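Local atomic coordinates of succinate dehydrogenase subunit A (Mycolicibacterium smegmatis MC2 51, PDB entry 6LUM), a protein that probably oxidises succinate to fumarate as the FAD-carrying flavoprotein subunit of a trimeric, membrane-anchored succinate dehydrogenase, passing the electrons on to the iron-sulfur subunit. Residues G50-L55 with R131-A135; W438-L443 with L505-I509; N527-R532 with R543-M549. All coordinates share one frame. Numbering follows the deposited sequence.

Contact 1: G50-L55 with R131-A135; sequences GMCAAL and RACYA
A short, weakly bonded antiparallel bridge buried in the FAD-binding part of the flavoprotein joins 50-55 to 131-135; 51-52 is an outer strand of a three-stranded sheet, with 132-133 in the middle and 114-115 beyond it. Strand character is confined to 51-52 and 132-133. Met51 faces Cys133 as a hydrogen-bonded pair, CA-CA 5.1 Å: Met51 N donates to Cys133 O at 2.9 Å, and Cys133 N donates to Met51 O at 2.9 Å. Gly50 packs its CA against Cys133 O at 2.9 Å; an ideal CB would sit 2.2 Å from that oxygen, a clash. Gly50 lies about 6 Å from the bound FAD, nearest atoms. On the other strand Arg131 and Ala132 both face Arg115, a classic beta bulge. After Cys52 the chain passes through an inverse gamma turn centred on Ala54, which brings Leu55 (chi1 m, chi2 t) back so that its CD1 meets Cys133 SG (chi1 m) at 3.7 Å. Arg131 extends past Ala54, its NE 4.1 Å from Ala54 CB, to a salt bridge with Asp61. Two main-chain bonds and the single Leu55-Cys133 apolar contact hold the segments together, while the charge of Arg131 is met outside them.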
loop_
_atom_site.group_PDB
_atom_site.type_symbol
_atom_site.label_atom_id
_atom_site.label_comp_id
_atom_site.label_asym_id
_atom_site.label_seq_id
_atom_site.Cartn_x
_atom_site.Cartn_y
_atom_site.Cartn_z
ATOM N N GLY D 50 12.239 17.570 34.383
ATOM C CA GLY D 50 11.112 17.752 33.500
ATOM C C GLY D 50 11.378 18.774 32.413
ATOM O O GLY D 50 12.489 19.267 32.224
ATOM N N MET D 51 10.317 19.085 31.681
ATOM C CA MET D 51 10.315 20.113 30.651
ATOM C C MET D 51 9.219 21.103 31.007
ATOM O O MET D 51 8.051 20.725 31.090
ATOM C CB MET D 51 10.071 19.490 29.283
ATOM C CG MET D 51 9.749 20.471 28.202
ATOM S SD MET D 51 9.587 19.655 26.613
ATOM C CE MET D 51 8.977 18.072 27.155
ATOM N N CYS D 52 9.586 22.352 31.263
ATOM C CA CYS D 52 8.640 23.292 31.849
ATOM C C CYS D 52 7.873 24.047 30.777
ATOM O O CYS D 52 8.441 24.477 29.773
ATOM C CB CYS D 52 9.351 24.280 32.773
ATOM S SG CYS D 52 10.223 25.614 31.946
ATOM N N ALA D 53 6.572 24.193 30.996
ATOM C CA ALA D 53 5.705 24.963 30.119
ATOM C C ALA D 53 4.482 25.371 30.917
ATOM O O ALA D 53 4.079 24.677 31.851
ATOM C CB ALA D 53 5.296 24.170 28.879
ATOM N N ALA D 54 3.901 26.510 30.546
ATOM C CA ALA D 54 2.728 27.037 31.238
ATOM C C ALA D 54 1.479 26.488 30.561
ATOM O O ALA D 54 0.824 27.144 29.752
ATOM C CB ALA D 54 2.749 28.558 31.245
ATOM N N LEU D 55 1.155 25.241 30.899
ATOM C CA LEU D 55 -0.047 24.596 30.389
ATOM C C LEU D 55 -1.244 24.799 31.299
ATOM O O LEU D 55 -2.377 24.868 30.810
ATOM C CB LEU D 55 0.184 23.094 30.210
ATOM C CG LEU D 55 1.175 22.575 29.172
ATOM C CD1 LEU D 55 1.282 21.073 29.289
ATOM C CD2 LEU D 55 0.749 22.965 27.773
ATOM N N ARG D 131 4.968 23.791 37.182
ATOM C CA ARG D 131 5.035 23.924 35.734
ATOM C C ARG D 131 5.519 22.665 35.030
ATOM O O ARG D 131 5.003 22.325 33.961
ATOM C CB ARG D 131 5.961 25.075 35.354
ATOM C CG ARG D 131 5.300 26.407 35.368
ATOM C CD ARG D 131 5.941 27.343 34.392
ATOM N NE ARG D 131 5.283 28.635 34.445
ATOM C CZ ARG D 131 5.556 29.563 35.349
ATOM N NH1 ARG D 131 6.484 29.341 36.267
ATOM N NH2 ARG D 131 4.903 30.712 35.334
ATOM N N ALA D 132 6.498 21.968 35.606
ATOM C CA ALA D 132 7.329 21.050 34.834
ATOM C C ALA D 132 6.566 19.791 34.458
ATOM O O ALA D 132 6.119 19.047 35.334
ATOM C CB ALA D 132 8.579 20.691 35.627
ATOM N N CYS D 133 6.400 19.563 33.158
ATOM C CA CYS D 133 5.954 18.275 32.668
ATOM C C CYS D 133 7.077 17.255 32.822
ATOM O O CYS D 133 8.240 17.598 33.034
ATOM C CB CYS D 133 5.550 18.374 31.204
ATOM S SG CYS D 133 4.238 19.530 30.878
ATOM N N TYR D 134 6.726 15.985 32.696
ATOM C CA TYR D 134 7.722 14.931 32.818
ATOM C C TYR D 134 7.120 13.650 32.275
ATOM O O TYR D 134 5.917 13.564 32.017
ATOM C CB TYR D 134 8.196 14.754 34.262
ATOM C CG TYR D 134 7.133 14.328 35.241
ATOM C CD1 TYR D 134 6.082 15.164 35.563
ATOM C CD2 TYR D 134 7.193 13.096 35.861
ATOM C CE1 TYR D 134 5.114 14.776 36.456
ATOM C CE2 TYR D 134 6.232 12.704 36.760
ATOM C CZ TYR D 134 5.196 13.546 37.052
ATOM O OH TYR D 134 4.236 13.151 37.950
ATOM N N ALA D 135 7.981 12.661 32.076
ATOM C CA ALA D 135 7.581 11.339 31.630
ATOM C C ALA D 135 7.852 10.267 32.662
ATOM O O ALA D 135 7.053 9.345 32.820
ATOM C CB ALA D 135 8.304 10.977 30.333
#

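Contact 2: W438-L443 with L505-I509; sequences WVGDIL and LLEAI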
loop_
_atom_site.group_PDB
_atom_site.type_symbol
_atom_site.label_atom_id
_atom_site.label_comp_id
_atom_site.label_asym_id
_atom_site.label_seq_id
_atom_site.Cartn_x
_atom_site.Cartn_y
_atom_site.Cartn_z
ATOM N N TRP D 438 45.658 18.579 7.338
ATOM C CA TRP D 438 45.649 18.570 8.795
ATOM C C TRP D 438 45.690 17.148 9.338
ATOM O O TRP D 438 46.518 16.820 10.195
ATOM C CB TRP D 438 44.402 19.318 9.260
ATOM C CG TRP D 438 44.130 19.385 10.711
ATOM C CD1 TRP D 438 45.015 19.242 11.729
ATOM C CD2 TRP D 438 42.862 19.643 11.309
ATOM N NE1 TRP D 438 44.373 19.384 12.932
ATOM C CE2 TRP D 438 43.047 19.633 12.696
ATOM C CE3 TRP D 438 41.584 19.876 10.803
ATOM C CZ2 TRP D 438 42.003 19.846 13.583
ATOM C CZ3 TRP D 438 40.555 20.087 11.679
ATOM C CH2 TRP D 438 40.766 20.071 13.054
ATOM N N VAL D 439 44.803 16.286 8.846
ATOM C CA VAL D 439 44.827 14.886 9.253
ATOM C C VAL D 439 46.167 14.252 8.908
ATOM O O VAL D 439 46.777 13.562 9.736
ATOM C CB VAL D 439 43.661 14.125 8.603
ATOM C CG1 VAL D 439 43.863 12.640 8.751
ATOM C CG2 VAL D 439 42.350 14.554 9.216
ATOM N N GLY D 440 46.659 14.487 7.690
ATOM C CA GLY D 440 47.909 13.873 7.284
ATOM C C GLY D 440 49.075 14.274 8.163
ATOM O O GLY D 440 49.879 13.434 8.566
ATOM N N ASP D 441 49.186 15.563 8.481
ATOM C CA ASP D 441 50.355 15.996 9.228
ATOM C C ASP D 441 50.229 15.737 10.718
ATOM O O ASP D 441 51.253 15.648 11.401
ATOM C CB ASP D 441 50.663 17.475 8.954
ATOM C CG ASP D 441 49.732 18.442 9.680
ATOM O OD1 ASP D 441 48.806 18.020 10.390
ATOM O OD2 ASP D 441 49.943 19.664 9.533
ATOM N N ILE D 442 49.013 15.608 11.246
ATOM C CA ILE D 442 48.912 15.195 12.638
ATOM C C ILE D 442 49.148 13.700 12.764
ATOM O O ILE D 442 49.541 13.221 13.831
ATOM C CB ILE D 442 47.558 15.603 13.238
ATOM C CG1 ILE D 442 47.639 15.632 14.756
ATOM C CG2 ILE D 442 46.484 14.643 12.836
ATOM C CD1 ILE D 442 46.358 16.064 15.397
ATOM N N LEU D 443 48.930 12.939 11.689
ATOM C CA LEU D 443 49.225 11.511 11.733
ATOM C C LEU D 443 50.712 11.246 11.533
ATOM O O LEU D 443 51.306 10.409 12.220
ATOM C CB LEU D 443 48.405 10.771 10.676
ATOM C CG LEU D 443 47.172 10.008 11.153
ATOM C CD1 LEU D 443 46.462 9.368 9.983
ATOM C CD2 LEU D 443 47.569 8.967 12.161
ATOM N N LEU D 505 43.378 9.371 16.564
ATOM C CA LEU D 505 43.420 10.559 15.728
ATOM C C LEU D 505 42.359 11.556 16.154
ATOM O O LEU D 505 42.646 12.736 16.395
ATOM C CB LEU D 505 43.222 10.160 14.271
ATOM C CG LEU D 505 42.970 11.287 13.288
ATOM C CD1 LEU D 505 44.275 11.903 12.936
ATOM C CD2 LEU D 505 42.297 10.753 12.059
ATOM N N LEU D 506 41.123 11.090 16.275
ATOM C CA LEU D 506 40.039 12.003 16.588
ATOM C C LEU D 506 40.119 12.507 18.016
ATOM O O LEU D 506 39.691 13.624 18.284
ATOM C CB LEU D 506 38.708 11.331 16.309
ATOM C CG LEU D 506 38.594 11.163 14.801
ATOM C CD1 LEU D 506 37.620 10.089 14.453
ATOM C CD2 LEU D 506 38.198 12.467 14.166
ATOM N N GLU D 507 40.696 11.741 18.935
ATOM C CA GLU D 507 40.910 12.277 20.274
ATOM C C GLU D 507 41.885 13.446 20.250
ATOM O O GLU D 507 41.675 14.451 20.940
ATOM C CB GLU D 507 41.409 11.185 21.203
ATOM C CG GLU D 507 40.316 10.279 21.710
ATOM C CD GLU D 507 40.791 9.368 22.819
ATOM O OE1 GLU D 507 41.985 9.454 23.178
ATOM O OE2 GLU D 507 39.977 8.565 23.324
ATOM N N ALA D 508 42.949 13.344 19.455
ATOM C CA ALA D 508 43.859 14.480 19.320
ATOM C C ALA D 508 43.158 15.680 18.690
ATOM O O ALA D 508 43.306 16.829 19.149
ATOM C CB ALA D 508 45.067 14.073 18.490
ATOM N N ILE D 509 42.379 15.428 17.643
ATOM C CA ILE D 509 41.668 16.509 16.970
ATOM C C ILE D 509 40.721 17.216 17.932
ATOM O O ILE D 509 40.619 18.445 17.924
ATOM C CB ILE D 509 40.933 15.967 15.736
ATOM C CG1 ILE D 509 41.925 15.686 14.615
ATOM C CG2 ILE D 509 39.916 16.947 15.266
ATOM C CD1 ILE D 509 41.277 15.220 13.355
#
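This is an apolar helix-helix contact on the adenine side of the flavoprotein, where the C-terminal end of helix 433-443 meets the beginning of the long helix 503-527. The two short axes run nearly perpendicular, at 105°, and come no closer than 10.9 Å, so the gap is bridged by side chains, with no hydrogen bond between the segments. Ile442 points at the other helix and takes the middle of the interface: its CD1 lies 3.9 Å from Ala508 CB, where the small residue accommodates it. Leu505 reaches back with CD2 to Val439 CG1 (4.1 Å) and with CD1 to Leu443 CG (3.9 Å). Toward the N-terminal end of 438-443, Trp438 extends its six-membered ring until CH2 is 3.9 Å from Ile509 CG2. Leu505 also touches Tyr184 and Ile509 touches Leu165, on strands 175-185 and 162-172. The tightest approach between the two helices is Ile442 CG2 to Leu505 CD1, 3.5 Å.

Contact 3: N527-R532 with R543-M549; sequences NRKESR and RDDTNYM
Neither segment is regular: 527-532 leaves helix 503-527 at Arg528 and is largely extended from Glu530 to Arg532, while 543-549 folds into a compact turn with Tyr548 N bonded to Asp544 O (3.2 Å). Their CA atoms come nearest at Ser531-Arg543 (5.1 Å) and Arg528-Tyr548 (7.0 Å). Tyr548 (chi1 m) lays one ring face over Lys529 N. The CA-to-CB bond of Glu530 (chi1 p, chi2 t) points toward 543-549; its OE1 accepts Asp544 N at 3.1 Å, its OE2 Arg528 NH1 at 3.0 Å and Arg532 NE at 2.7 Å. Arg528 NH1 also donates to Tyr548 O (2.7 Å), NH2 to Arg550 O, and NE pairs with Glu238. Arg532 (chi1 t, chi3 m) crosses to Asp545, NH2 to OD1 3.3 Å, with Arg543 CD over its guanidinium face, 3.2 Å from NH1. Arg543 NE lies 3.2 Å from Asp545 OD1, well out of the guanidinium plane, a charge-only salt bridge; its NH1 pairs with Asp75. Arg528, Glu530, Arg532, Arg543 and Asp545 form a salt-bridge network cross-linking the connection between helix 503-527 and strand 550-556.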
loop_
_atom_site.group_PDB
_atom_site.type_symbol
_atom_site.label_atom_id
_atom_site.label_comp_id
_atom_site.label_asym_id
_atom_site.label_seq_id
_atom_site.Cartn_x
_atom_site.Cartn_y
_atom_site.Cartn_z
ATOM N N ASN D 527 38.211 39.310 31.232
ATOM C CA ASN D 527 37.704 40.613 30.825
ATOM C C ASN D 527 36.581 41.083 31.739
ATOM O O ASN D 527 36.613 42.209 32.239
ATOM C CB ASN D 527 37.225 40.546 29.378
ATOM C CG ASN D 527 36.638 41.844 28.901
ATOM O OD1 ASN D 527 36.914 42.909 29.448
ATOM N ND2 ASN D 527 35.815 41.765 27.870
ATOM N N ARG D 528 35.577 40.240 31.964
ATOM C CA ARG D 528 34.391 40.670 32.705
ATOM C C ARG D 528 34.719 40.816 34.187
ATOM O O ARG D 528 34.809 39.830 34.914
ATOM C CB ARG D 528 33.249 39.687 32.497
ATOM C CG ARG D 528 31.942 40.187 33.038
ATOM C CD ARG D 528 30.820 39.213 32.813
ATOM N NE ARG D 528 30.400 39.185 31.423
ATOM C CZ ARG D 528 29.587 40.076 30.876
ATOM N NH1 ARG D 528 29.114 41.070 31.603
ATOM N NH2 ARG D 528 29.250 39.975 29.605
ATOM N N LYS D 529 34.869 42.053 34.649
ATOM C CA LYS D 529 35.222 42.337 36.041
ATOM C C LYS D 529 33.977 42.620 36.878
ATOM O O LYS D 529 33.791 43.709 37.412
ATOM C CB LYS D 529 36.187 43.513 36.110
ATOM C CG LYS D 529 37.259 43.520 35.055
ATOM C CD LYS D 529 38.145 44.738 35.206
ATOM C CE LYS D 529 39.339 44.659 34.284
ATOM N NZ LYS D 529 40.106 43.409 34.503
ATOM N N GLU D 530 33.121 41.615 37.003
ATOM C CA GLU D 530 31.920 41.726 37.817
ATOM C C GLU D 530 31.578 40.338 38.336
ATOM O O GLU D 530 32.377 39.406 38.230
ATOM C CB GLU D 530 30.769 42.338 37.014
ATOM C CG GLU D 530 30.248 41.434 35.930
ATOM C CD GLU D 530 28.938 41.905 35.370
ATOM O OE1 GLU D 530 28.484 42.992 35.766
ATOM O OE2 GLU D 530 28.358 41.190 34.532
ATOM N N SER D 531 30.386 40.192 38.903
ATOM C CA SER D 531 29.946 38.898 39.418
ATOM C C SER D 531 28.473 38.723 39.069
ATOM O O SER D 531 27.597 39.060 39.864
ATOM C CB SER D 531 30.180 38.816 40.914
ATOM O OG SER D 531 31.552 38.974 41.204
ATOM N N ARG D 532 28.207 38.158 37.900
ATOM C CA ARG D 532 26.846 38.011 37.409
ATOM C C ARG D 532 26.582 36.554 37.079
ATOM O O ARG D 532 27.294 35.963 36.266
ATOM C CB ARG D 532 26.613 38.883 36.181
ATOM C CG ARG D 532 25.242 38.714 35.570
ATOM C CD ARG D 532 25.140 39.455 34.269
ATOM N NE ARG D 532 25.667 40.800 34.407
ATOM C CZ ARG D 532 24.931 41.844 34.755
ATOM N NH1 ARG D 532 23.641 41.685 34.985
ATOM N NH2 ARG D 532 25.481 43.043 34.863
ATOM N N ARG D 543 27.513 42.918 41.180
ATOM C CA ARG D 543 27.106 43.110 39.796
ATOM C C ARG D 543 27.224 44.575 39.391
ATOM O O ARG D 543 26.755 45.467 40.102
ATOM C CB ARG D 543 25.675 42.614 39.621
ATOM C CG ARG D 543 25.188 42.582 38.205
ATOM C CD ARG D 543 23.807 41.970 38.143
ATOM N NE ARG D 543 22.843 42.756 38.901
ATOM C CZ ARG D 543 21.579 42.404 39.107
ATOM N NH1 ARG D 543 21.106 41.277 38.605
ATOM N NH2 ARG D 543 20.787 43.189 39.815
ATOM N N ASP D 544 27.863 44.820 38.246
ATOM C CA ASP D 544 28.046 46.168 37.709
ATOM C C ASP D 544 27.105 46.347 36.521
ATOM O O ASP D 544 27.439 46.059 35.376
ATOM C CB ASP D 544 29.502 46.394 37.316
ATOM C CG ASP D 544 29.864 47.861 37.235
ATOM O OD1 ASP D 544 29.031 48.703 37.622
ATOM O OD2 ASP D 544 30.984 48.171 36.782
ATOM N N ASP D 545 25.911 46.848 36.809
ATOM C CA ASP D 545 24.864 46.980 35.804
ATOM C C ASP D 545 25.102 48.131 34.841
ATOM O O ASP D 545 24.353 48.268 33.870
ATOM C CB ASP D 545 23.508 47.161 36.488
ATOM C CG ASP D 545 22.974 45.874 37.071
ATOM O OD1 ASP D 545 23.221 44.807 36.479
ATOM O OD2 ASP D 545 22.313 45.924 38.127
ATOM N N THR D 546 26.117 48.955 35.076
ATOM C CA THR D 546 26.357 50.130 34.250
ATOM C C THR D 546 27.464 49.931 33.232
ATOM O O THR D 546 27.441 50.567 32.173
ATOM C CB THR D 546 26.708 51.334 35.128
ATOM O OG1 THR D 546 28.105 51.301 35.442
ATOM C CG2 THR D 546 25.907 51.301 36.419
ATOM N N ASN D 547 28.432 49.068 33.522
ATOM C CA ASN D 547 29.560 48.850 32.635
ATOM C C ASN D 547 29.544 47.503 31.938
ATOM O O ASN D 547 30.093 47.390 30.843
ATOM C CB ASN D 547 30.875 48.985 33.412
ATOM C CG ASN D 547 31.981 49.604 32.584
ATOM O OD1 ASN D 547 32.051 49.408 31.372
ATOM N ND2 ASN D 547 32.854 50.361 33.238
ATOM N N TYR D 548 28.928 46.485 32.528
ATOM C CA TYR D 548 29.044 45.124 32.028
ATOM C C TYR D 548 27.690 44.469 31.814
ATOM O O TYR D 548 27.545 43.260 31.982
ATOM C CB TYR D 548 29.887 44.271 32.969
ATOM C CG TYR D 548 31.339 44.652 32.990
ATOM C CD1 TYR D 548 32.133 44.478 31.871
ATOM C CD2 TYR D 548 31.915 45.191 34.125
ATOM C CE1 TYR D 548 33.450 44.832 31.881
ATOM C CE2 TYR D 548 33.233 45.547 34.143
ATOM C CZ TYR D 548 33.995 45.367 33.018
ATOM O OH TYR D 548 35.319 45.721 33.036
ATOM N N MET D 549 26.675 45.236 31.439
ATOM C CA MET D 549 25.430 44.598 31.019
ATOM C C MET D 549 25.377 44.463 29.504
ATOM O O MET D 549 24.498 44.991 28.827
ATOM C CB MET D 549 24.225 45.359 31.552
ATOM C CG MET D 549 22.907 44.637 31.306
ATOM S SD MET D 549 21.475 45.415 32.062
ATOM C CE MET D 549 21.736 44.940 33.762
#

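In the fold
Contact 1 is the most deeply buried of the three and is made by main-chain bonds; contacts 2 and 3 are partly buried, contact 2 held by apolar side chains and contact 3 by charged side chains, also bonded to main-chain atoms. Helix 503-527 links the last two: its beginning packs in contact 2, and its last residue, Asn527, opens contact 3, whose centre is 40 Å away. Contacts 1 and 2 lie on opposite sides of the chain's centre, 43 Å between centres, yet each approaches the FAD, at Gly50 and Ile509 respectively. Contacts 1 and 2 close distant parts of the sequence, 76 and 62 residues apart, whereas contact 3 spans eleven. None of the three touches another.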